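Local coordinates for malonyl CoA-acyl carrier protein transacylase (Burkholderia pseudomallei 1710b, PDB 3EZO) that probably transfers the malonyl group from malonyl-coenzyme A to the acyl carrier protein, the step that supplies malonyl units for fatty acid synthesis, at residues G19-G24 and T66-V71. Numbering follows the deposited sequence.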
loop_
_atom_site.group_PDB
_atom_site.type_symbol
_atom_site.label_atom_id
_atom_site.label_comp_id
_atom_site.label_asym_id
_atom_site.label_seq_id
_atom_site.Cartn_x
_atom_site.Cartn_y
_atom_site.Cartn_z
ATOM N N GLY A 19 -6.171 3.327 -3.496
ATOM C CA GLY A 19 -6.942 2.606 -4.482
ATOM C C GLY A 19 -7.940 1.675 -3.837
ATOM O O GLY A 19 -8.756 1.104 -4.551
ATOM N N SER A 20 -7.878 1.477 -2.509
ATOM C CA SER A 20 -8.832 0.559 -1.846
ATOM C C SER A 20 -9.968 1.314 -1.164
ATOM O O SER A 20 -10.831 0.699 -0.549
ATOM C CB SER A 20 -8.122 -0.339 -0.823
ATOM O OG SER A 20 -7.231 -1.247 -1.420
ATOM N N GLN A 21 -9.963 2.638 -1.268
ATOM C CA GLN A 21 -10.919 3.460 -0.540
ATOM C C GLN A 21 -12.249 3.572 -1.298
ATOM O O GLN A 21 -12.293 3.359 -2.488
ATOM C CB GLN A 21 -10.347 4.851 -0.239
ATOM C CG GLN A 21 -10.216 5.847 -1.424
ATOM C CD GLN A 21 -9.100 5.501 -2.443
ATOM O OE1 GLN A 21 -8.202 4.659 -2.199
ATOM N NE2 GLN A 21 -9.162 6.162 -3.589
ATOM N N SER A 22 -13.314 3.871 -0.556
ATOM C CA SER A 22 -14.635 4.205 -1.095
ATOM C C SER A 22 -15.451 4.940 -0.031
ATOM O O SER A 22 -15.249 4.767 1.158
ATOM C CB SER A 22 -15.383 2.973 -1.523
ATOM O OG SER A 22 -15.438 2.045 -0.459
ATOM N N VAL A 23 -16.404 5.737 -0.499
ATOM C CA VAL A 23 -17.241 6.545 0.363
ATOM C C VAL A 23 -18.121 5.550 1.084
ATOM O O VAL A 23 -18.625 4.641 0.460
ATOM C CB VAL A 23 -18.094 7.529 -0.456
ATOM C CG1 VAL A 23 -19.267 8.110 0.381
ATOM C CG2 VAL A 23 -17.207 8.584 -1.026
ATOM N N GLY A 24 -18.189 5.673 2.412
ATOM C CA GLY A 24 -19.004 4.803 3.231
ATOM C C GLY A 24 -18.309 3.558 3.718
ATOM O O GLY A 24 -18.938 2.721 4.391
ATOM N N THR A 66 -3.493 13.323 -1.171
ATOM C CA THR A 66 -3.192 13.899 0.149
ATOM C C THR A 66 -4.236 13.541 1.214
ATOM O O THR A 66 -3.965 13.658 2.416
ATOM C CB THR A 66 -3.061 15.465 0.090
ATOM O OG1 THR A 66 -3.985 15.994 -0.900
ATOM C CG2 THR A 66 -1.551 15.905 -0.204
ATOM N N ASN A 67 -5.440 13.165 0.764
ATOM C CA ASN A 67 -6.464 12.598 1.645
ATOM C C ASN A 67 -6.428 11.090 1.613
ATOM O O ASN A 67 -6.544 10.459 2.653
ATOM C CB ASN A 67 -7.887 13.003 1.210
ATOM C CG ASN A 67 -8.209 14.402 1.542
ATOM O OD1 ASN A 67 -7.648 14.994 2.492
ATOM N ND2 ASN A 67 -9.168 14.960 0.801
ATOM N N THR A 68 -6.308 10.509 0.424
ATOM C CA THR A 68 -6.377 9.064 0.279
ATOM C C THR A 68 -5.322 8.364 1.184
ATOM O O THR A 68 -5.647 7.391 1.846
ATOM C CB THR A 68 -6.252 8.606 -1.193
ATOM O OG1 THR A 68 -7.134 9.362 -2.016
ATOM C CG2 THR A 68 -6.603 7.146 -1.331
ATOM N N GLN A 69 -4.084 8.872 1.234
ATOM C CA GLN A 69 -3.029 8.170 1.984
ATOM C C GLN A 69 -3.321 8.147 3.514
ATOM O O GLN A 69 -3.393 7.069 4.110
ATOM C CB GLN A 69 -1.635 8.718 1.627
ATOM C CG GLN A 69 -1.223 8.315 0.211
ATOM C CD GLN A 69 0.241 8.453 -0.071
ATOM O OE1 GLN A 69 1.074 8.433 0.835
ATOM N NE2 GLN A 69 0.571 8.599 -1.355
ATOM N N PRO A 70 -3.586 9.313 4.121
ATOM C CA PRO A 70 -4.029 9.255 5.530
ATOM C C PRO A 70 -5.392 8.563 5.760
ATOM O O PRO A 70 -5.578 7.932 6.786
ATOM C CB PRO A 70 -4.030 10.710 5.983
ATOM C CG PRO A 70 -3.707 11.584 4.724
ATOM C CD PRO A 70 -3.352 10.696 3.612
ATOM N N VAL A 71 -6.310 8.650 4.811
ATOM C CA VAL A 71 -7.558 7.918 4.899
ATOM C C VAL A 71 -7.343 6.398 4.944
ATOM O O VAL A 71 -8.004 5.690 5.723
ATOM C CB VAL A 71 -8.552 8.301 3.763
ATOM C CG1 VAL A 71 -9.621 7.227 3.621
ATOM C CG2 VAL A 71 -9.172 9.708 4.024
#
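The methyl group of Thr68 sits squarely over one face of the Gln21 carboxamide, with CG2 3.2 Å from CD. Packing is tight here, as CG2 also comes within 3.1 Å of Gln21 OE1. The Thr68 side chain leaves helix 65-85 facing the loop, its rotamer placing CG2 opposite the backbone N, and the two side chains meet at about a right angle. Gln21 bends sharply at chi2 (-71°), bringing its amide back to the loop it came from: the backbone N of Gly19 donates to OE1 (2.8 Å), in the carbonyl plane and on a lone pair. With NE2 bonded to Asn63 OD1, both ends of the amide are held and its flat face is fixed against the methyl. Thr68 OG1 bonds to the backbone O of Leu62, and the contact itself rests on van der Waals packing. Past this close-packed spot the segments diverge; Ser22 and Val23 are exposed and do not touch residues 66-71, although Val23 packs on Leu62. The loop follows strand 11-15 of the parallel sheet, and Gly19 lies about 10 Å from the side chain of Ser98, the predicted active-site serine. The arrangement belongs to the GQGSQ loop of the FabD-type acyltransferase fold, here braced against a neighbouring helix.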